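Local coordinates for Endonuclease/exonuclease/phosphatase (Beutenbergia cavernae DSM 12333, PDB 4RUW), which is of unknown function but joins a zinc-carrying DNase I-like domain of the endonuclease/exonuclease/phosphatase family to a C-terminal immunoglobulin-like beta domain, at residues A226-L232 with V298-F304; S256-H262 with A337-L341; T377-A381 with T393-S397. All coordinates share one frame. Residue numbers count along the deposited sequence, not the author numbering.

Overall arrangement
Following the chain from its N terminus, contact 1 opens at 226-232 in the DNase I-like domain and closes 66 residues later at 298-304, pairing two neighbouring strands of one sheet. Contact 2 opens inside that loop, at 256-262, and closes beyond it, at 337-341 in the Ig-like domain, so the two contacts cross. They also touch: Pro302 CD lies 3.2 Å from His262 O, and Phe299 CE1 3.4 Å from Ile258 CG2. Contact 3 follows in series, closing the short hairpin 378-384/390-396 within the Ig-like domain. Its centre is about 16 Å from that of contact 2 and about 24 Å from that of contact 1.

Contact 1: residues A226-L232 with V298-F304; sequences ARVPSVL and VFATPAF
Thr301 lies over Ala226 and Ser230, its CG2 3.7 Å from Ala226 CA and 3.6 Å from Ser230 CB. Its p rotamer brings OG1 within 3.0 Å of Ser230 N, which donates a hydrogen bond to it; Thr301 N returns one to Ser230 O (3.1 Å). OG1 thus takes the place of the main-chain carbonyl that the register would put opposite Ser230 N; Thr301 O accepts Phe304 N (3.1 Å) in the type I turn 301-304. Before the turn, strands 230-232 and 298-300 run antiparallel (151°, axes 4.6 Å apart). Leu232 and Phe299 form a hydrogen-bonded pair (Leu232 N to Phe299 O 2.9 Å, Phe299 N to Leu232 O 2.8 Å), and Val231 with Ala300 a non-hydrogen-bonded one, CA atoms 4.5 Å apart. These strands belong to one sheet of the two-sheet sandwich of the DNase I-like fold, and the turn carries the chain across to strand 304-311 of the other. Accordingly, the Val231/Ala300 face looks into the core: Phe304, m at chi1, sets CE2 4.2 Å from Val231 CG1 and 4.0 Å from Pro229 CB, and also packs on Leu56 and Leu328 of the second sheet. On the opposite face Leu232 CB meets Phe299 CB at 4.2 Å. A water joins Ala226 O (2.9 Å), Thr301 OG1 (2.8 Å) and Ala303 N (3.1 Å), bridging the loop 226-229 to the turn.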
ATOM      1  N   ALA A 226      -0.119  10.783  -9.758  1.00 15.20           N
ATOM      2  CA  ALA A 226       0.549  11.377  -8.603  1.00 15.19           C
ATOM      3  C   ALA A 226       0.456  12.903  -8.541  1.00 14.81           C
ATOM      4  O   ALA A 226       0.802  13.505  -7.529  1.00 15.39           O
ATOM      5  CB  ALA A 226       1.994  10.915  -8.513  1.00 17.39           C
ATOM      6  N   ARG A 227      -0.022  13.523  -9.616  1.00 14.83           N
ATOM      7  CA  ARG A 227      -0.197  14.970  -9.643  1.00 16.15           C
ATOM      8  C   ARG A 227      -1.361  15.443  -8.777  1.00 15.54           C
ATOM      9  O   ARG A 227      -1.431  16.622  -8.435  1.00 17.53           O
ATOM     10  CB  ARG A 227      -0.399  15.461 -11.076  1.00 18.32           C
ATOM     11  CG  ARG A 227       0.764  15.174 -12.003  1.00 21.52           C
ATOM     12  CD  ARG A 227       0.402  15.482 -13.451  1.00 24.27           C
ATOM     13  NE  ARG A 227      -0.719  14.662 -13.904  1.00 27.01           N
ATOM     14  CZ  ARG A 227      -1.282  14.758 -15.104  1.00 29.73           C
ATOM     15  NH1 ARG A 227      -0.832  15.642 -15.985  1.00 30.55           N
ATOM     16  NH2 ARG A 227      -2.298  13.968 -15.423  1.00 31.39           N
ATOM     17  N   VAL A 228      -2.276  14.540  -8.434  1.00 14.54           N
ATOM     18  CA  VAL A 228      -3.415  14.906  -7.594  1.00 14.63           C
ATOM     19  C   VAL A 228      -3.387  14.058  -6.334  1.00 13.36           C
ATOM     20  O   VAL A 228      -2.869  12.947  -6.360  1.00 14.18           O
ATOM     21  CB  VAL A 228      -4.773  14.737  -8.335  1.00 15.48           C
ATOM     22  CG1 VAL A 228      -4.779  15.550  -9.627  1.00 17.60           C
ATOM     23  CG2 VAL A 228      -5.089  13.262  -8.602  1.00 16.20           C
ATOM     24  N   PRO A 229      -3.929  14.578  -5.221  1.00 13.80           N
ATOM     25  CA  PRO A 229      -3.909  13.788  -3.982  1.00 13.28           C
ATOM     26  C   PRO A 229      -4.609  12.440  -4.166  1.00 12.56           C
ATOM     27  O   PRO A 229      -5.799  12.406  -4.491  1.00 12.96           O
ATOM     28  CB  PRO A 229      -4.670  14.677  -2.997  1.00 14.11           C
ATOM     29  CG  PRO A 229      -4.399  16.073  -3.501  1.00 14.58           C
ATOM     30  CD  PRO A 229      -4.441  15.942  -4.997  1.00 14.37           C
ATOM     31  N   SER A 230      -3.870  11.351  -3.967  1.00 12.03           N
ATOM     32  CA  SER A 230      -4.408  10.015  -4.157  1.00 12.25           C
ATOM     33  C   SER A 230      -3.799   9.051  -3.155  1.00 11.70           C
ATOM     34  O   SER A 230      -2.675   9.247  -2.684  1.00 12.10           O
ATOM     35  CB  SER A 230      -4.107   9.488  -5.563  1.00 12.72           C
ATOM     36  OG  SER A 230      -4.399  10.425  -6.580  1.00 12.95           O
ATOM     37  N   VAL A 231      -4.546   7.996  -2.856  1.00 11.77           N
ATOM     38  CA  VAL A 231      -4.021   6.875  -2.097  1.00 11.75           C
ATOM     39  C   VAL A 231      -4.291   5.585  -2.857  1.00 12.21           C
ATOM     40  O   VAL A 231      -5.264   5.489  -3.605  1.00 13.45           O
ATOM     41  CB  VAL A 231      -4.598   6.795  -0.661  1.00 13.65           C
ATOM     42  CG1 VAL A 231      -4.193   8.019   0.139  1.00 14.79           C
ATOM     43  CG2 VAL A 231      -6.106   6.634  -0.673  1.00 15.52           C
ATOM     44  N   LEU A 232      -3.402   4.614  -2.679  1.00 11.82           N
ATOM     45  CA  LEU A 232      -3.549   3.276  -3.238  1.00 11.56           C
ATOM     46  C   LEU A 232      -3.455   2.327  -2.063  1.00 11.21           C
ATOM     47  O   LEU A 232      -2.463   2.333  -1.337  1.00 12.07           O
ATOM     48  CB  LEU A 232      -2.446   2.988  -4.257  1.00 13.11           C
ATOM     49  CG  LEU A 232      -2.289   1.526  -4.687  1.00 13.11           C
ATOM     50  CD1 LEU A 232      -3.552   0.997  -5.360  1.00 13.52           C
ATOM     51  CD2 LEU A 232      -1.079   1.359  -5.593  1.00 14.96           C
ATOM     52  N   VAL A 298      -0.840   1.009   2.490  1.00 10.46           N
ATOM     53  CA  VAL A 298      -1.408   2.283   2.071  1.00 10.93           C
ATOM     54  C   VAL A 298      -0.280   3.097   1.457  1.00 10.54           C
ATOM     55  O   VAL A 298       0.673   3.461   2.154  1.00 11.65           O
ATOM     56  CB  VAL A 298      -2.057   3.049   3.251  1.00 12.10           C
ATOM     57  CG1 VAL A 298      -2.577   4.398   2.768  1.00 13.75           C
ATOM     58  CG2 VAL A 298      -3.164   2.216   3.870  1.00 13.06           C
ATOM     59  N   PHE A 299      -0.376   3.350   0.157  1.00 10.96           N
ATOM     60  CA  PHE A 299       0.563   4.209  -0.553  1.00 11.07           C
ATOM     61  C   PHE A 299      -0.083   5.567  -0.783  1.00 11.28           C
ATOM     62  O   PHE A 299      -1.292   5.646  -1.024  1.00 12.39           O
ATOM     63  CB  PHE A 299       0.948   3.592  -1.903  1.00 11.72           C
ATOM     64  CG  PHE A 299       1.925   2.454  -1.794  1.00 11.73           C
ATOM     65  CD1 PHE A 299       3.293   2.706  -1.771  1.00 13.33           C
ATOM     66  CD2 PHE A 299       1.491   1.137  -1.723  1.00 13.66           C
ATOM     67  CE1 PHE A 299       4.212   1.679  -1.669  1.00 14.84           C
ATOM     68  CE2 PHE A 299       2.416   0.098  -1.619  1.00 14.50           C
ATOM     69  CZ  PHE A 299       3.772   0.377  -1.584  1.00 14.61           C
ATOM     70  N   ALA A 300       0.712   6.631  -0.710  1.00 11.40           N
ATOM     71  CA  ALA A 300       0.182   7.984  -0.890  1.00 11.83           C
ATOM     72  C   ALA A 300       1.041   8.762  -1.882  1.00 11.25           C
ATOM     73  O   ALA A 300       2.244   8.524  -1.997  1.00 12.23           O
ATOM     74  CB  ALA A 300       0.095   8.725   0.440  1.00 13.19           C
ATOM     75  N   THR A 301       0.413   9.699  -2.585  1.00 11.45           N
ATOM     76  CA  THR A 301       1.110  10.564  -3.520  1.00 11.77           C
ATOM     77  C   THR A 301       1.860  11.683  -2.787  1.00 11.67           C
ATOM     78  O   THR A 301       1.673  11.864  -1.578  1.00 12.55           O
ATOM     79  CB  THR A 301       0.110  11.144  -4.536  1.00 12.37           C
ATOM     80  OG1 THR A 301      -0.882  11.900  -3.842  1.00 12.55           O
ATOM     81  CG2 THR A 301      -0.553  10.017  -5.341  1.00 13.88           C
ATOM     82  N   PRO A 302       2.736  12.420  -3.498  1.00 11.94           N
ATOM     83  CA  PRO A 302       3.666  13.308  -2.783  1.00 12.65           C
ATOM     84  C   PRO A 302       3.022  14.438  -1.980  1.00 13.02           C
ATOM     85  O   PRO A 302       3.666  14.933  -1.056  1.00 14.20           O
ATOM     86  CB  PRO A 302       4.547  13.869  -3.911  1.00 13.96           C
ATOM     87  CG  PRO A 302       4.558  12.758  -4.916  1.00 13.68           C
ATOM     88  CD  PRO A 302       3.151  12.241  -4.905  1.00 13.31           C
ATOM     89  N   ALA A 303       1.801  14.848  -2.311  1.00 12.75           N
ATOM     90  CA  ALA A 303       1.157  15.929  -1.560  1.00 13.80           C
ATOM     91  C   ALA A 303       0.900  15.561  -0.097  1.00 13.40           C
ATOM     92  O   ALA A 303       0.723  16.445   0.741  1.00 14.83           O
ATOM     93  CB  ALA A 303      -0.140  16.364  -2.229  1.00 15.41           C
ATOM     94  N   PHE A 304       0.851  14.266   0.204  1.00 12.85           N
ATOM     95  CA  PHE A 304       0.607  13.819   1.567  1.00 12.53           C
ATOM     96  C   PHE A 304       1.880  13.721   2.395  1.00 13.22           C
ATOM     97  O   PHE A 304       2.922  13.278   1.915  1.00 14.83           O
ATOM     98  CB  PHE A 304      -0.072  12.451   1.571  1.00 13.00           C
ATOM     99  CG  PHE A 304      -1.523  12.491   1.234  1.00 12.80           C
ATOM    100  CD1 PHE A 304      -2.454  12.918   2.171  1.00 13.13           C
ATOM    101  CD2 PHE A 304      -1.966  12.081  -0.009  1.00 13.53           C
ATOM    102  CE1 PHE A 304      -3.793  12.950   1.876  1.00 13.52           C
ATOM    103  CE2 PHE A 304      -3.314  12.104  -0.311  1.00 14.07           C
ATOM    104  CZ  PHE A 304      -4.225  12.537   0.636  1.00 14.18           C
TER
HETATM  105  O   HOH W   1       0.051  14.326  -4.868  1.00 14.65           O

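Contact 2: residues S256-H262 with A337-L341; sequences SWIAEDH and ARTVL
The helical residues 256-260 pass strand 337-341 at 152°, axes 8.7 Å apart, with the CB atoms of Ala337, Thr339 and Leu341 directed at the helix. Thr339, chi1 m, donates from OG1 to Ala259 O (2.8 Å), a carbonyl at the helix end that also takes His262 N (3.0 Å) and the side-chain NE2 of Gln352; its CG2 lies 4.3 Å from Ala259 CB. Leu341 (m, t) places CD1 4.0 Å from Ser256 CB and 3.3 Å from Glu260 OE2, at the end of an extended m, t glutamate side chain. Past the helix, His262 has positive phi (74°) and chi1 near -45°. Its ring reaches Ala337, CE1 3.4 Å from Ala337 O, while a water links His262 ND1 (2.7 Å) to Thr339 OG1 (2.8 Å). Trp350 of the adjacent strand 349-356 touches Ala259, Thr339 and Leu341. This is a domain interface, in which an edge strand of the Ig-like sandwich lies against the C-terminal end of a helix of the DNase I-like domain.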
ATOM      1  N   SER A 256      10.220  -1.100  -6.785  1.00 12.34           N
ATOM      2  CA  SER A 256      10.895  -0.034  -7.513  1.00 13.05           C
ATOM      3  C   SER A 256       9.915   0.676  -8.449  1.00 12.55           C
ATOM      4  O   SER A 256       9.974   1.889  -8.588  1.00 13.15           O
ATOM      5  CB  SER A 256      12.125  -0.549  -8.273  1.00 13.73           C
ATOM      6  OG  SER A 256      11.797  -1.244  -9.470  1.00 13.69           O
ATOM      7  N   TRP A 257       9.002  -0.068  -9.064  1.00 12.14           N
ATOM      8  CA  TRP A 257       8.005   0.542  -9.944  1.00 12.72           C
ATOM      9  C   TRP A 257       7.086   1.474  -9.169  1.00 11.95           C
ATOM     10  O   TRP A 257       6.728   2.554  -9.634  1.00 13.75           O
ATOM     11  CB  TRP A 257       7.133  -0.517 -10.606  1.00 12.82           C
ATOM     12  CG  TRP A 257       7.821  -1.455 -11.530  1.00 13.50           C
ATOM     13  CD1 TRP A 257       9.079  -1.349 -12.043  1.00 13.45           C
ATOM     14  CD2 TRP A 257       7.274  -2.669 -12.046  1.00 13.16           C
ATOM     15  NE1 TRP A 257       9.343  -2.428 -12.863  1.00 14.43           N
ATOM     16  CE2 TRP A 257       8.248  -3.249 -12.880  1.00 13.55           C
ATOM     17  CE3 TRP A 257       6.041  -3.313 -11.900  1.00 14.04           C
ATOM     18  CZ2 TRP A 257       8.031  -4.448 -13.555  1.00 14.90           C
ATOM     19  CZ3 TRP A 257       5.827  -4.503 -12.575  1.00 15.22           C
ATOM     20  CH2 TRP A 257       6.817  -5.060 -13.386  1.00 15.83           C
ATOM     21  N   ILE A 258       6.676   1.047  -7.983  1.00 12.56           N
ATOM     22  CA  ILE A 258       5.779   1.860  -7.170  1.00 11.96           C
ATOM     23  C   ILE A 258       6.479   3.163  -6.766  1.00 12.41           C
ATOM     24  O   ILE A 258       5.909   4.255  -6.868  1.00 12.99           O
ATOM     25  CB  ILE A 258       5.294   1.091  -5.918  1.00 12.62           C
ATOM     26  CG1 ILE A 258       4.531  -0.177  -6.322  1.00 12.86           C
ATOM     27  CG2 ILE A 258       4.423   1.977  -5.065  1.00 13.73           C
ATOM     28  CD1 ILE A 258       4.255  -1.133  -5.159  1.00 13.80           C
ATOM     29  N   ALA A 259       7.728   3.046  -6.325  1.00 12.32           N
ATOM     30  CA  ALA A 259       8.485   4.219  -5.917  1.00 13.25           C
ATOM     31  C   ALA A 259       8.708   5.170  -7.097  1.00 13.85           C
ATOM     32  O   ALA A 259       8.603   6.386  -6.940  1.00 14.26           O
ATOM     33  CB  ALA A 259       9.809   3.801  -5.299  1.00 13.98           C
ATOM     34  N   GLU A 260       9.041   4.609  -8.373  1.00 15.12           N
ATOM     35  CA  GLU A 260       9.244   5.408  -9.593  1.00 17.35           C
ATOM     36  C   GLU A 260       8.023   6.231  -9.925  1.00 18.07           C
ATOM     37  O   GLU A 260       8.121   7.299 -10.524  1.00 19.94           O
ATOM     38  CB  GLU A 260       9.497   4.511 -10.814  1.00 21.13           C
ATOM     39  CG  GLU A 260      10.776   3.710 -10.854  1.00 27.49           C
ATOM     40  CD  GLU A 260      10.841   2.820 -12.091  0.83 31.83           C
ATOM     41  OE1 GLU A 260       9.823   2.692 -12.799  0.44 34.79           O
ATOM     42  OE2 GLU A 260      11.919   2.263 -12.375  0.39 35.19           O
ATOM     43  N   ASP A 261       6.831   5.702  -9.492  1.00 16.25           N
ATOM     44  CA  ASP A 261       5.577   6.383  -9.774  1.00 16.66           C
ATOM     45  C   ASP A 261       5.154   7.383  -8.702  1.00 15.63           C
ATOM     46  O   ASP A 261       4.000   7.824  -8.671  1.00 17.63           O
ATOM     47  CB  ASP A 261       4.480   5.367 -10.046  1.00 18.94           C
ATOM     48  CG  ASP A 261       4.464   4.927 -11.492  0.69 22.73           C
ATOM     49  OD1 ASP A 261       5.386   5.317 -12.244  0.56 25.05           O
ATOM     50  OD2 ASP A 261       3.532   4.200 -11.882  0.55 25.03           O
ATOM     51  N   HIS A 262       6.100   7.733  -7.832  1.00 14.49           N
ATOM     52  CA  HIS A 262       5.942   8.813  -6.854  1.00 14.46           C
ATOM     53  C   HIS A 262       5.023   8.430  -5.712  1.00 14.62           C
ATOM     54  O   HIS A 262       4.446   9.298  -5.072  1.00 17.81           O
ATOM     55  CB  HIS A 262       5.442  10.114  -7.496  1.00 15.78           C
ATOM     56  CG  HIS A 262       6.143  10.461  -8.767  1.00 16.97           C
ATOM     57  ND1 HIS A 262       7.449  10.910  -8.795  1.00 20.02           N
ATOM     58  CD2 HIS A 262       5.738  10.410 -10.055  1.00 18.88           C
ATOM     59  CE1 HIS A 262       7.807  11.132 -10.045  1.00 21.29           C
ATOM     60  NE2 HIS A 262       6.788  10.835 -10.833  1.00 21.80           N
ATOM     61  N   ALA A 337       8.506  16.565  -7.658  1.00 15.49           N
ATOM     62  CA  ALA A 337       8.558  15.256  -7.028  1.00 15.48           C
ATOM     63  C   ALA A 337       9.401  14.357  -7.911  1.00 15.26           C
ATOM     64  O   ALA A 337       9.083  14.167  -9.090  1.00 17.66           O
ATOM     65  CB  ALA A 337       7.152  14.680  -6.852  1.00 18.32           C
ATOM     66  N   ARG A 338      10.487  13.823  -7.361  1.00 14.16           N
ATOM     67  CA  ARG A 338      11.383  12.983  -8.138  1.00 15.23           C
ATOM     68  C   ARG A 338      11.861  11.789  -7.328  1.00 13.85           C
ATOM     69  O   ARG A 338      12.165  11.902  -6.138  1.00 15.36           O
ATOM     70  CB  ARG A 338      12.585  13.787  -8.642  1.00 18.28           C
ATOM     71  CG  ARG A 338      13.518  12.981  -9.548  1.00 23.87           C
ATOM     72  CD  ARG A 338      14.445  13.881 -10.349  1.00 27.59           C
ATOM     73  NE  ARG A 338      13.696  14.730 -11.267  1.00 29.21           N
ATOM     74  CZ  ARG A 338      13.412  14.405 -12.524  1.00 30.23           C
ATOM     75  NH1 ARG A 338      12.719  15.237 -13.281  1.00 30.90           N
ATOM     76  NH2 ARG A 338      13.822  13.246 -13.023  1.00 31.23           N
ATOM     77  N   THR A 339      11.923  10.642  -7.989  1.00 13.72           N
ATOM     78  CA  THR A 339      12.490   9.428  -7.425  1.00 13.97           C
ATOM     79  C   THR A 339      13.761   9.071  -8.171  1.00 14.31           C
ATOM     80  O   THR A 339      13.795   9.096  -9.402  1.00 16.67           O
ATOM     81  CB  THR A 339      11.518   8.259  -7.572  1.00 15.57           C
ATOM     82  OG1 THR A 339      10.329   8.551  -6.837  1.00 16.20           O
ATOM     83  CG2 THR A 339      12.130   6.962  -7.047  1.00 16.21           C
ATOM     84  N   VAL A 340      14.814   8.770  -7.422  1.00 13.24           N
ATOM     85  CA  VAL A 340      16.009   8.187  -8.007  1.00 13.95           C
ATOM     86  C   VAL A 340      16.227   6.837  -7.326  1.00 13.29           C
ATOM     87  O   VAL A 340      16.343   6.758  -6.103  1.00 13.70           O
ATOM     88  CB  VAL A 340      17.245   9.101  -7.852  1.00 15.13           C
ATOM     89  CG1 VAL A 340      18.454   8.456  -8.505  1.00 15.86           C
ATOM     90  CG2 VAL A 340      16.967  10.471  -8.471  1.00 16.76           C
ATOM     91  N   LEU A 341      16.222   5.769  -8.116  1.00 13.62           N
ATOM     92  CA  LEU A 341      16.415   4.427  -7.583  1.00 14.11           C
ATOM     93  C   LEU A 341      17.877   4.202  -7.239  1.00 14.26           C
ATOM     94  O   LEU A 341      18.761   4.830  -7.825  1.00 16.14           O
ATOM     95  CB  LEU A 341      15.951   3.376  -8.587  1.00 14.79           C
ATOM     96  CG  LEU A 341      14.476   3.435  -8.989  1.00 15.14           C
ATOM     97  CD1 LEU A 341      14.195   2.391 -10.047  1.00 17.21           C
ATOM     98  CD2 LEU A 341      13.591   3.214  -7.776  1.00 15.35           C
TER
HETATM   99  O   HOH W   2       8.804  10.850  -6.429  1.00 19.86           O

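Contact 3: residues T377-A381 with T393-S397; sequences TAVRA and TVTDS
Thr395, Ala381 and Arg380 lose the most surface between strands 378-381 and 393-396, which run antiparallel at 162° with axes 4.7 Å apart. Thr395 faces Arg380 in a non-hydrogen-bonded pair, CA atoms 4.3 Å apart. With chi1 m, its OG1 accepts Arg380 NE at 3.1 Å, while its CG2 touches Ala378 CB at 3.7 Å. Arg380, t, t, m along chi1 to chi3, also rests CG on Thr393 CG2 (3.6 Å). Ala381 and Val394 form a hydrogen-bonded pair (Ala381 N to Val394 O 2.8 Å, Val394 N to Ala381 O 2.9 Å), as do Val379 and Asp396 (2.9 Å from Val379 N to Asp396 O, 2.8 Å from Asp396 N to Val379 O). Val379, Ala381 and Val394 turn to the other face, against Val365 of the opposing sheet in the Ig-like sandwich; Asp396, on the same face, hydrogen-bonds through OD1 to Thr405 OG1 and through OD2 to Lys367 N. Main-chain hydrogen bonds thus set the register, Arg380-Thr395 adds a side-chain link on the more open face, and the other face packs on the opposing sheet.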
ATOM      1  N   THR A 377      25.480  -2.386   4.238  1.00 17.93           N
ATOM      2  CA  THR A 377      25.337  -1.416   3.159  1.00 17.70           C
ATOM      3  C   THR A 377      24.328  -0.342   3.549  1.00 16.85           C
ATOM      4  O   THR A 377      23.517  -0.524   4.462  1.00 17.16           O
ATOM      5  CB  THR A 377      24.913  -2.057   1.819  1.00 19.00           C
ATOM      6  OG1 THR A 377      23.606  -2.631   1.946  1.00 19.49           O
ATOM      7  CG2 THR A 377      25.916  -3.119   1.377  1.00 20.77           C
ATOM      8  N   ALA A 378      24.383   0.790   2.863  1.00 16.74           N
ATOM      9  CA  ALA A 378      23.443   1.870   3.119  1.00 17.17           C
ATOM     10  C   ALA A 378      23.025   2.491   1.799  1.00 16.04           C
ATOM     11  O   ALA A 378      23.765   2.437   0.817  1.00 17.45           O
ATOM     12  CB  ALA A 378      24.077   2.927   4.016  1.00 19.02           C
ATOM     13  N   VAL A 379      21.828   3.067   1.773  1.00 15.09           N
ATOM     14  CA  VAL A 379      21.418   3.891   0.641  1.00 14.93           C
ATOM     15  C   VAL A 379      21.566   5.353   1.040  1.00 14.96           C
ATOM     16  O   VAL A 379      21.065   5.781   2.084  1.00 16.04           O
ATOM     17  CB  VAL A 379      19.987   3.558   0.147  1.00 15.56           C
ATOM     18  CG1 VAL A 379      19.515   4.585  -0.874  1.00 16.91           C
ATOM     19  CG2 VAL A 379      19.960   2.148  -0.444  1.00 16.19           C
ATOM     20  N   ARG A 380      22.296   6.104   0.226  1.00 15.49           N
ATOM     21  CA  ARG A 380      22.578   7.495   0.541  1.00 16.93           C
ATOM     22  C   ARG A 380      22.064   8.389  -0.573  1.00 16.34           C
ATOM     23  O   ARG A 380      22.274   8.114  -1.755  1.00 18.72           O
ATOM     24  CB  ARG A 380      24.080   7.695   0.744  1.00 19.74           C
ATOM     25  CG  ARG A 380      24.503   9.130   0.973  1.00 22.13           C
ATOM     26  CD  ARG A 380      25.937   9.169   1.468  1.00 26.48           C
ATOM     27  NE  ARG A 380      26.052   8.443   2.730  1.00 29.17           N
ATOM     28  CZ  ARG A 380      27.143   7.796   3.132  1.00 32.47           C
ATOM     29  NH1 ARG A 380      28.231   7.782   2.371  1.00 32.93           N
ATOM     30  NH2 ARG A 380      27.141   7.159   4.297  1.00 34.93           N
ATOM     31  N   ALA A 381      21.358   9.441  -0.185  1.00 14.68           N
ATOM     32  CA  ALA A 381      20.877  10.437  -1.125  1.00 14.62           C
ATOM     33  C   ALA A 381      21.603  11.744  -0.884  1.00 15.16           C
ATOM     34  O   ALA A 381      21.773  12.169   0.263  1.00 15.49           O
ATOM     35  CB  ALA A 381      19.391  10.646  -0.962  1.00 16.53           C
ATOM     36  N   THR A 393      22.630  15.626   2.728  1.00 17.50           N
ATOM     37  CA  THR A 393      22.813  14.194   2.573  1.00 17.51           C
ATOM     38  C   THR A 393      21.890  13.479   3.550  1.00 16.87           C
ATOM     39  O   THR A 393      21.823  13.852   4.725  1.00 19.16           O
ATOM     40  CB  THR A 393      24.273  13.813   2.863  1.00 19.95           C
ATOM     41  OG1 THR A 393      25.129  14.501   1.944  1.00 21.81           O
ATOM     42  CG2 THR A 393      24.482  12.317   2.726  1.00 20.06           C
ATOM     43  N   VAL A 394      21.151  12.483   3.062  1.00 15.63           N
ATOM     44  CA  VAL A 394      20.270  11.694   3.911  1.00 15.91           C
ATOM     45  C   VAL A 394      20.541  10.224   3.621  1.00 15.34           C
ATOM     46  O   VAL A 394      20.582   9.811   2.458  1.00 15.50           O
ATOM     47  CB  VAL A 394      18.789  12.044   3.665  1.00 16.74           C
ATOM     48  CG1 VAL A 394      17.874  11.165   4.503  1.00 18.44           C
ATOM     49  CG2 VAL A 394      18.534  13.522   3.969  1.00 17.70           C
ATOM     50  N   THR A 395      20.741   9.441   4.676  1.00 16.65           N
ATOM     51  CA  THR A 395      21.163   8.056   4.524  1.00 16.72           C
ATOM     52  C   THR A 395      20.206   7.111   5.245  1.00 16.37           C
ATOM     53  O   THR A 395      19.697   7.431   6.320  1.00 17.71           O
ATOM     54  CB  THR A 395      22.596   7.862   5.069  1.00 19.36           C
ATOM     55  OG1 THR A 395      23.477   8.785   4.421  1.00 22.20           O
ATOM     56  CG2 THR A 395      23.101   6.440   4.829  1.00 20.63           C
ATOM     57  N   ASP A 396      19.954   5.951   4.643  1.00 16.15           N
ATOM     58  CA  ASP A 396      19.199   4.896   5.301  1.00 15.59           C
ATOM     59  C   ASP A 396      20.028   3.620   5.363  1.00 15.86           C
ATOM     60  O   ASP A 396      20.542   3.152   4.345  1.00 15.97           O
ATOM     61  CB  ASP A 396      17.896   4.631   4.551  1.00 16.06           C
ATOM     62  CG  ASP A 396      16.916   3.806   5.360  1.00 16.99           C
ATOM     63  OD1 ASP A 396      16.757   4.081   6.561  1.00 21.26           O
ATOM     64  OD2 ASP A 396      16.298   2.879   4.808  1.00 17.73           O
ATOM     65  N   SER A 397      20.168   3.059   6.560  1.00 17.82           N
ATOM     66  CA  SER A 397      20.842   1.776   6.703  1.00 19.16           C
ATOM     67  C   SER A 397      19.870   0.762   7.302  1.00 19.06           C
ATOM     68  O   SER A 397      18.664   0.976   7.282  1.00 23.95           O
ATOM     69  CB  SER A 397      22.106   1.912   7.550  1.00 23.28           C
ATOM     70  OG  SER A 397      21.815   2.496   8.799  1.00 25.71           O
TER